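PDB 5BN3: NEQ263 from Nanoarchaeum equitans Kin4-M, which probably binds adenine nucleotide as an ATPase alpha/beta-family subunit of the NeqA-NeqB ATP synthase core complex. Local coordinates for residues 130-135 with 141-146; 170-175 with 222-227; 280-285 with 302-307. One frame throughout, in Å; residues are numbered along the deposited sequence.

Contact 1: 130-135 with 141-146; sequences IAIFSP and ERLALQ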
loop_
_atom_site.group_PDB
_atom_site.type_symbol
_atom_site.label_atom_id
_atom_site.label_comp_id
_atom_site.label_asym_id
_atom_site.label_seq_id
_atom_site.Cartn_x
_atom_site.Cartn_y
_atom_site.Cartn_z
ATOM N N ILE B 130 29.583 -6.610 -10.691
ATOM C CA ILE B 130 28.977 -7.175 -9.493
ATOM C C ILE B 130 28.803 -6.109 -8.415
ATOM O O ILE B 130 29.727 -5.352 -8.121
ATOM C CB ILE B 130 29.787 -8.387 -8.973
ATOM C CG1 ILE B 130 29.209 -8.907 -7.659
ATOM C CG2 ILE B 130 31.241 -8.018 -8.793
ATOM C CD1 ILE B 130 29.490 -10.380 -7.433
ATOM N N ALA B 131 27.606 -6.042 -7.841
ATOM C CA ALA B 131 27.277 -4.979 -6.901
ATOM C C ALA B 131 27.533 -5.371 -5.452
ATOM O O ALA B 131 27.584 -6.552 -5.114
ATOM C CB ALA B 131 25.835 -4.557 -7.077
ATOM N N ILE B 132 27.699 -4.367 -4.598
ATOM C CA ILE B 132 27.668 -4.578 -3.157
ATOM C C ILE B 132 26.391 -3.933 -2.620
ATOM O O ILE B 132 26.174 -2.734 -2.807
ATOM C CB ILE B 132 28.901 -3.961 -2.460
ATOM C CG1 ILE B 132 30.194 -4.594 -2.984
ATOM C CG2 ILE B 132 28.811 -4.142 -0.947
ATOM C CD1 ILE B 132 31.451 -3.924 -2.465
ATOM N N PHE B 133 25.538 -4.733 -1.981
ATOM C CA PHE B 133 24.313 -4.227 -1.365
ATOM C C PHE B 133 24.561 -4.128 0.129
ATOM O O PHE B 133 25.017 -5.095 0.744
ATOM C CB PHE B 133 23.138 -5.192 -1.577
ATOM C CG PHE B 133 22.651 -5.291 -3.001
ATOM C CD1 PHE B 133 23.223 -4.540 -4.017
ATOM C CD2 PHE B 133 21.597 -6.138 -3.315
ATOM C CE1 PHE B 133 22.760 -4.645 -5.324
ATOM C CE2 PHE B 133 21.130 -6.246 -4.615
ATOM C CZ PHE B 133 21.715 -5.499 -5.621
ATOM N N SER B 134 24.252 -2.984 0.726
ATOM C CA SER B 134 24.461 -2.825 2.164
ATOM C C SER B 134 23.290 -2.157 2.874
ATOM O O SER B 134 22.677 -1.233 2.340
ATOM C CB SER B 134 25.749 -2.043 2.448
ATOM O OG SER B 134 25.909 -1.811 3.840
ATOM N N PRO B 135 22.973 -2.640 4.084
ATOM C CA PRO B 135 22.090 -1.899 4.988
ATOM C C PRO B 135 22.784 -0.598 5.360
ATOM O O PRO B 135 24.015 -0.540 5.299
ATOM C CB PRO B 135 22.016 -2.802 6.227
ATOM C CG PRO B 135 22.402 -4.169 5.742
ATOM C CD PRO B 135 23.393 -3.939 4.642
ATOM N N GLU B 141 32.100 0.481 2.494
ATOM C CA GLU B 141 33.244 1.214 1.964
ATOM C C GLU B 141 34.554 0.480 2.226
ATOM O O GLU B 141 35.399 0.378 1.336
ATOM C CB GLU B 141 33.302 2.628 2.550
ATOM C CG GLU B 141 32.059 3.472 2.297
ATOM C CD GLU B 141 30.978 3.258 3.341
ATOM O OE1 GLU B 141 31.200 2.468 4.285
ATOM O OE2 GLU B 141 29.903 3.881 3.220
ATOM N N ARG B 142 34.724 -0.026 3.444
ATOM C CA ARG B 142 35.905 -0.817 3.781
ATOM C C ARG B 142 36.028 -2.047 2.890
ATOM O O ARG B 142 37.122 -2.394 2.456
ATOM C CB ARG B 142 35.885 -1.235 5.257
ATOM C CG ARG B 142 36.083 -0.081 6.226
ATOM C CD ARG B 142 36.930 -0.484 7.428
ATOM N NE ARG B 142 36.256 -1.441 8.301
ATOM C CZ ARG B 142 35.462 -1.102 9.312
ATOM N NH1 ARG B 142 35.231 0.176 9.581
ATOM N NH2 ARG B 142 34.897 -2.042 10.056
ATOM N N LEU B 143 34.902 -2.698 2.610
ATOM C CA LEU B 143 34.906 -3.893 1.769
ATOM C C LEU B 143 35.372 -3.581 0.351
ATOM O O LEU B 143 36.177 -4.315 -0.218
ATOM C CB LEU B 143 33.517 -4.539 1.735
ATOM C CG LEU B 143 33.418 -5.790 0.855
ATOM C CD1 LEU B 143 34.382 -6.863 1.341
ATOM C CD2 LEU B 143 32.001 -6.331 0.813
ATOM N N ALA B 144 34.871 -2.486 -0.212
ATOM C CA ALA B 144 35.244 -2.084 -1.566
ATOM C C ALA B 144 36.726 -1.746 -1.655
ATOM O O ALA B 144 37.391 -2.082 -2.635
ATOM C CB ALA B 144 34.422 -0.898 -1.998
ATOM N N LEU B 145 37.228 -1.060 -0.632
ATOM C CA LEU B 145 38.631 -0.662 -0.576
ATOM C C LEU B 145 39.557 -1.861 -0.418
ATOM O O LEU B 145 40.630 -1.905 -1.018
ATOM C CB LEU B 145 38.858 0.333 0.566
ATOM C CG LEU B 145 38.325 1.745 0.325
ATOM C CD1 LEU B 145 38.503 2.620 1.554
ATOM C CD2 LEU B 145 39.043 2.350 -0.858
ATOM N N GLN B 146 39.145 -2.831 0.392
ATOM C CA GLN B 146 39.937 -4.044 0.579
ATOM C C GLN B 146 39.993 -4.854 -0.717
ATOM O O GLN B 146 41.015 -5.464 -1.035
ATOM C CB GLN B 146 39.378 -4.891 1.733
ATOM C CG GLN B 146 40.229 -6.116 2.057
ATOM C CD GLN B 146 39.789 -6.831 3.322
ATOM O OE1 GLN B 146 38.786 -6.472 3.936
ATOM N NE2 GLN B 146 40.546 -7.851 3.718
#
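Ile132 is the residue of the strand that reaches the helical segment 141-146, and it does so with a single methyl. Its CG1 branch is set anti to the carbonyl carbon (chi1 -60°) and runs on extended, which carries CD1 off the sheet to the helix. There CD1 stands 4.1 Å from CD2 of Leu143, the two branched chains crossing at a slant, and 4.3 Å from CB of Ala144, so that one methyl meets two successive residues of the helix. Ile277 and Met279 of the neighbouring strand 273-281 also touch this isoleucine, and Met279 reaches Ala144 too, which continues the apolar layer under the helix. The three touching residues are buried, and no hydrogen bond joins the segments. Strand 131-134, lying between parallel neighbours 273-281 and 301-304, the loop after it and helix 140-151 are placed as the phosphate-binding strand-loop-helix of the P-loop NTPase fold, although this loop lacks the Walker A lysine. Phe133, next along, sends its ring to the other face of the sheet, against Pro292 and Thr295 of helix 290-296. At Ser134, the end of the strand, OG donates to O of Pro135 over 2.7 Å, arriving 19° out of the carbonyl plane, and this short bond ties the serine side chain to the first residue of the loop.

Contact 2: 170-175 with 222-227; sequences KMFIDE and LVLMLD
A strand whose apolar run ending in an aspartate resembles a Walker B motif meets helix 166-178, packed on one face of the sheet, where Leu224 and Leu226 face Phe172. Asp227, the aspartate that closes the run, is preceded by a cis peptide and caps the helix that follows. Both leucines point to the helical side, and Phe172 points back at them. Its CG lies anti to the carbonyl carbon (chi1 -81°), which directs the ring at the strand. The two leucines approach the ring differently. Leu226 brings CD2 to 3.8 Å from CE1 of Phe172 and 4.0 Å from CZ, approaching the ring obliquely. Leu224 comes less close, with CD1 lying near the ring plane at the edge, 4.5 Å from CE2 of Phe172. The ring also stacks with Phe159 of the neighbouring strand 156-162. Since carbon alone meets carbon here and all three residues are buried, the contact rests on dispersion and exclusion of water, and its direction is set by shape and not by hydrogen bonding.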
loop_
_atom_site.group_PDB
_atom_site.type_symbol
_atom_site.label_atom_id
_atom_site.label_comp_id
_atom_site.label_asym_id
_atom_site.label_seq_id
_atom_site.Cartn_x
_atom_site.Cartn_y
_atom_site.Cartn_z
ATOM N N LYS B 170 36.405 11.133 1.029
ATOM C CA LYS B 170 37.737 11.367 1.582
ATOM C C LYS B 170 38.327 10.088 2.168
ATOM O O LYS B 170 39.544 9.923 2.200
ATOM C CB LYS B 170 37.716 12.487 2.629
ATOM C CG LYS B 170 37.401 13.857 2.049
ATOM C CD LYS B 170 38.234 14.950 2.697
ATOM C CE LYS B 170 38.143 16.242 1.895
ATOM N NZ LYS B 170 39.239 17.197 2.228
ATOM N N MET B 171 37.463 9.188 2.629
ATOM C CA MET B 171 37.901 7.878 3.110
ATOM C C MET B 171 38.559 7.091 1.982
ATOM O O MET B 171 39.577 6.428 2.185
ATOM C CB MET B 171 36.716 7.091 3.677
ATOM C CG MET B 171 37.069 5.693 4.155
ATOM S SD MET B 171 35.625 4.650 4.446
ATOM C CE MET B 171 34.667 5.688 5.548
ATOM N N PHE B 172 37.975 7.177 0.791
ATOM C CA PHE B 172 38.530 6.526 -0.393
ATOM C C PHE B 172 39.847 7.168 -0.811
ATOM O O PHE B 172 40.853 6.479 -0.984
ATOM C CB PHE B 172 37.536 6.600 -1.555
ATOM C CG PHE B 172 36.456 5.557 -1.501
ATOM C CD1 PHE B 172 35.339 5.735 -0.699
ATOM C CD2 PHE B 172 36.553 4.405 -2.265
ATOM C CE1 PHE B 172 34.343 4.775 -0.655
ATOM C CE2 PHE B 172 35.561 3.443 -2.226
ATOM C CZ PHE B 172 34.455 3.628 -1.419
ATOM N N ILE B 173 39.822 8.488 -0.989
ATOM C CA ILE B 173 41.000 9.251 -1.401
ATOM C C ILE B 173 42.195 9.010 -0.477
ATOM O O ILE B 173 43.311 8.767 -0.941
ATOM C CB ILE B 173 40.686 10.768 -1.458
ATOM C CG1 ILE B 173 39.711 11.070 -2.601
ATOM C CG2 ILE B 173 41.956 11.584 -1.635
ATOM C CD1 ILE B 173 39.277 12.524 -2.671
ATOM N N ASP B 174 41.952 9.068 0.829
ATOM C CA ASP B 174 43.015 8.875 1.813
ATOM C C ASP B 174 43.612 7.465 1.788
ATOM O O ASP B 174 44.817 7.300 1.968
ATOM C CB ASP B 174 42.519 9.232 3.220
ATOM C CG ASP B 174 42.254 10.721 3.391
ATOM O OD1 ASP B 174 42.631 11.507 2.494
ATOM O OD2 ASP B 174 41.680 11.105 4.432
ATOM N N GLU B 175 42.776 6.455 1.566
ATOM C CA GLU B 175 43.253 5.073 1.479
ATOM C C GLU B 175 44.057 4.849 0.200
ATOM O O GLU B 175 45.076 4.155 0.211
ATOM C CB GLU B 175 42.079 4.087 1.556
ATOM C CG GLU B 175 42.453 2.617 1.375
ATOM C CD GLU B 175 42.988 1.964 2.642
ATOM O OE1 GLU B 175 43.347 2.691 3.592
ATOM O OE2 GLU B 175 43.048 0.715 2.688
ATOM N N LEU B 222 39.501 -1.139 -13.276
ATOM C CA LEU B 222 38.550 -1.374 -12.195
ATOM C C LEU B 222 37.746 -0.107 -11.923
ATOM O O LEU B 222 38.313 0.948 -11.628
ATOM C CB LEU B 222 39.272 -1.807 -10.917
ATOM C CG LEU B 222 38.368 -1.938 -9.689
ATOM C CD1 LEU B 222 37.370 -3.055 -9.906
ATOM C CD2 LEU B 222 39.176 -2.175 -8.419
ATOM N N VAL B 223 36.425 -0.207 -12.025
ATOM C CA VAL B 223 35.564 0.933 -11.739
ATOM C C VAL B 223 34.734 0.694 -10.480
ATOM O O VAL B 223 34.003 -0.293 -10.384
ATOM C CB VAL B 223 34.629 1.263 -12.919
ATOM C CG1 VAL B 223 33.809 2.506 -12.609
ATOM C CG2 VAL B 223 35.431 1.477 -14.183
ATOM N N LEU B 224 34.869 1.600 -9.514
ATOM C CA LEU B 224 34.058 1.574 -8.303
ATOM C C LEU B 224 33.102 2.764 -8.326
ATOM O O LEU B 224 33.520 3.892 -8.598
ATOM C CB LEU B 224 34.952 1.665 -7.062
ATOM C CG LEU B 224 36.122 0.685 -6.943
ATOM C CD1 LEU B 224 36.986 1.023 -5.738
ATOM C CD2 LEU B 224 35.613 -0.737 -6.838
ATOM N N MET B 225 31.821 2.524 -8.054
ATOM C CA MET B 225 30.876 3.634 -7.939
ATOM C C MET B 225 29.897 3.491 -6.773
ATOM O O MET B 225 29.431 2.395 -6.454
ATOM C CB MET B 225 30.154 3.929 -9.265
ATOM C CG MET B 225 29.362 2.781 -9.860
ATOM S SD MET B 225 28.487 3.288 -11.365
ATOM C CE MET B 225 29.864 3.648 -12.454
ATOM N N LEU B 226 29.601 4.630 -6.154
ATOM C CA LEU B 226 28.846 4.713 -4.912
ATOM C C LEU B 226 28.314 6.137 -4.854
ATOM O O LEU B 226 29.073 7.071 -5.120
ATOM C CB LEU B 226 29.804 4.473 -3.743
ATOM C CG LEU B 226 29.386 4.742 -2.297
ATOM C CD1 LEU B 226 28.397 3.700 -1.821
ATOM C CD2 LEU B 226 30.608 4.766 -1.390
ATOM N N ASP B 227 27.040 6.340 -4.512
ATOM C CA ASP B 227 26.084 5.304 -4.132
ATOM C C ASP B 227 24.991 5.301 -5.194
ATOM O O ASP B 227 24.479 6.363 -5.552
ATOM C CB ASP B 227 25.487 5.680 -2.764
ATOM C CG ASP B 227 24.560 4.616 -2.188
ATOM O OD1 ASP B 227 23.779 3.992 -2.938
ATOM O OD2 ASP B 227 24.594 4.418 -0.954
#

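Contact 3: 280-285 with 302-307; sequences LTMPGN and QYVLSQ. With SO4 (sulfate ion), chain X.
The amides of Asn285 and Gln307 are brought close together by two different torsions: Asn285 has CG opposite its backbone N (chi1 -168°), whereas Gln307 holds chi1 at -124°, well off a staggered value, and then runs extended beyond CG. The two groups cross obliquely, their planes turned 55° apart, with ND2 of Asn285 3.4 Å from OE1 of Gln307. A water gives the pair a clearer tie. It accepts from ND2 of Asn285 at 3.1 Å and from the backbone N of Gln307 at 3.0 Å, bridging a loop side chain to the main chain at the start of helix 307-311. With an alanine here in place of Gln307, the asparagine carboxamide would probably be freer to turn, having lost the amide beside it. Deeper in, the contact is apolar: CE of Met282 rests 4.2 Å from CG1 of Val304. The Asn285 end is set by a beta turn, in which N of Asn285 donates to O of Met282 over 2.8 Å. Ser306 opens helix 307-311 as its N-cap, accepting from N of Leu309, and its OG also donates to O1 of a sulfate at 2.7 Å. That ion, probably from the crystallisation liquor, is held by N of Asp308 too. Ile421 of the neighbouring alpha chain packs on Gln307, placing this region at the subunit boundary. The contact thus joins the chain at the C-terminal ends of parallel strands 273-281 and 301-304, as in P-loop NTPase-type folds, with an N-capped helix start whose first turn holds the anion.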
loop_
_atom_site.group_PDB
_atom_site.type_symbol
_atom_site.label_atom_id
_atom_site.label_comp_id
_atom_site.label_asym_id
_atom_site.label_seq_id
_atom_site.Cartn_x
_atom_site.Cartn_y
_atom_site.Cartn_z
ATOM N N LEU B 280 25.538 0.172 -3.404
ATOM C CA LEU B 280 24.306 0.847 -3.009
ATOM C C LEU B 280 23.862 0.519 -1.591
ATOM O O LEU B 280 24.150 -0.558 -1.063
ATOM C CB LEU B 280 23.176 0.573 -4.012
ATOM C CG LEU B 280 22.714 -0.861 -4.279
ATOM C CD1 LEU B 280 21.637 -1.292 -3.299
ATOM C CD2 LEU B 280 22.202 -0.989 -5.705
ATOM N N THR B 281 23.169 1.472 -0.982
ATOM C CA THR B 281 22.535 1.260 0.307
ATOM C C THR B 281 21.114 0.790 0.044
ATOM O O THR B 281 20.381 1.427 -0.716
ATOM C CB THR B 281 22.497 2.564 1.125
ATOM O OG1 THR B 281 23.835 3.019 1.370
ATOM C CG2 THR B 281 21.794 2.343 2.451
ATOM N N MET B 282 20.729 -0.336 0.639
ATOM C CA MET B 282 19.348 -0.801 0.561
ATOM C C MET B 282 18.548 -0.026 1.597
ATOM O O MET B 282 18.686 -0.293 2.791
ATOM C CB MET B 282 19.264 -2.301 0.868
ATOM C CG MET B 282 20.090 -3.188 -0.051
ATOM S SD MET B 282 19.916 -4.953 0.318
ATOM C CE MET B 282 20.953 -5.109 1.779
ATOM N N PRO B 283 17.714 0.931 1.146
ATOM C CA PRO B 283 17.016 1.897 2.009
ATOM C C PRO B 283 16.623 1.365 3.398
ATOM O O PRO B 283 17.416 1.535 4.323
ATOM C CB PRO B 283 15.801 2.288 1.168
ATOM C CG PRO B 283 16.355 2.268 -0.239
ATOM C CD PRO B 283 17.311 1.082 -0.268
ATOM N N GLY B 284 15.476 0.711 3.547
ATOM C CA GLY B 284 15.082 0.176 4.856
ATOM C C GLY B 284 15.688 -1.196 5.140
ATOM O O GLY B 284 15.034 -2.039 5.755
ATOM N N ASN B 285 16.926 -1.416 4.699
ATOM C CA ASN B 285 17.517 -2.757 4.679
ATOM C C ASN B 285 16.570 -3.735 3.979
ATOM O O ASN B 285 16.388 -4.876 4.410
ATOM C CB ASN B 285 17.878 -3.236 6.093
ATOM C CG ASN B 285 18.749 -4.481 6.084
ATOM O OD1 ASN B 285 19.384 -4.802 5.079
ATOM N ND2 ASN B 285 18.775 -5.191 7.205
ATOM N N GLN B 302 25.795 -10.177 -6.701
ATOM C CA GLN B 302 25.933 -9.144 -5.688
ATOM C C GLN B 302 26.505 -9.710 -4.398
ATOM O O GLN B 302 26.263 -10.869 -4.056
ATOM C CB GLN B 302 24.579 -8.474 -5.415
ATOM C CG GLN B 302 23.536 -9.379 -4.751
ATOM C CD GLN B 302 22.911 -10.373 -5.708
ATOM O OE1 GLN B 302 22.702 -10.074 -6.885
ATOM N NE2 GLN B 302 22.603 -11.567 -5.204
ATOM N N TYR B 303 27.275 -8.889 -3.691
ATOM C CA TYR B 303 27.710 -9.231 -2.344
ATOM C C TYR B 303 26.810 -8.508 -1.341
ATOM O O TYR B 303 26.809 -7.278 -1.266
ATOM C CB TYR B 303 29.176 -8.847 -2.131
ATOM C CG TYR B 303 30.121 -9.472 -3.136
ATOM C CD1 TYR B 303 30.216 -10.850 -3.265
ATOM C CD2 TYR B 303 30.925 -8.683 -3.948
ATOM C CE1 TYR B 303 31.078 -11.426 -4.179
ATOM C CE2 TYR B 303 31.793 -9.253 -4.866
ATOM C CZ TYR B 303 31.864 -10.625 -4.974
ATOM O OH TYR B 303 32.717 -11.204 -5.883
ATOM N N VAL B 304 26.040 -9.277 -0.580
ATOM C CA VAL B 304 25.058 -8.701 0.331
ATOM C C VAL B 304 25.575 -8.682 1.762
ATOM O O VAL B 304 25.980 -9.717 2.295
ATOM C CB VAL B 304 23.729 -9.478 0.270
ATOM C CG1 VAL B 304 22.718 -8.890 1.246
ATOM C CG2 VAL B 304 23.179 -9.461 -1.145
ATOM N N LEU B 305 25.565 -7.505 2.382
ATOM C CA LEU B 305 26.028 -7.373 3.761
ATOM C C LEU B 305 24.896 -7.632 4.753
ATOM O O LEU B 305 23.731 -7.339 4.473
ATOM C CB LEU B 305 26.664 -5.999 3.997
ATOM C CG LEU B 305 28.186 -5.908 3.837
ATOM C CD1 LEU B 305 28.687 -6.798 2.720
ATOM C CD2 LEU B 305 28.630 -4.470 3.600
ATOM N N SER B 306 25.245 -8.186 5.912
ATOM C CA SER B 306 24.252 -8.656 6.878
ATOM C C SER B 306 24.324 -7.914 8.212
ATOM O O SER B 306 25.382 -7.848 8.842
ATOM C CB SER B 306 24.425 -10.165 7.102
ATOM O OG SER B 306 23.724 -10.605 8.253
ATOM N N GLN B 307 23.191 -7.360 8.632
ATOM C CA GLN B 307 23.085 -6.675 9.916
ATOM C C GLN B 307 23.371 -7.643 11.061
ATOM O O GLN B 307 23.995 -7.277 12.057
ATOM C CB GLN B 307 21.678 -6.093 10.077
ATOM C CG GLN B 307 21.630 -4.599 10.341
ATOM C CD GLN B 307 20.232 -4.031 10.183
ATOM O OE1 GLN B 307 19.244 -4.668 10.553
ATOM N NE2 GLN B 307 20.140 -2.832 9.619
HETATM S S SO4 X . 20.067 -10.373 8.392
HETATM O O1 SO4 X . 21.161 -11.067 7.727
HETATM O O2 SO4 X . 19.219 -11.348 9.066
HETATM O O3 SO4 X . 19.299 -9.622 7.406
HETATM O O4 SO4 X . 20.614 -9.438 9.366
HETATM O O HOH W 1 20.548 -7.702 7.336
#

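The contacts share the parallel core of one mixed sheet. Contacts 1 and 2 lie on its same side, centres about 10 Å apart, joined where CD2 of Leu145 packs 3.5 Å from CD2 of Phe172. Strand 131-134 of contact 1 lies between those of contact 3, centres about 9 Å apart, N of Met282 probably hydrogen-bonding to O of Ser134 at 2.7 Å. Contacts 2 and 3, with centres about 18 Å apart, meet where OD2 of Asp227 lies 2.8 Å from OG1 of Thr281. The Val304 side chain in contact 3 is about 11 Å from that of Arg326, seen to bind ADP though none is bound to this chain, and about 13 Å from an ADP of the assembly.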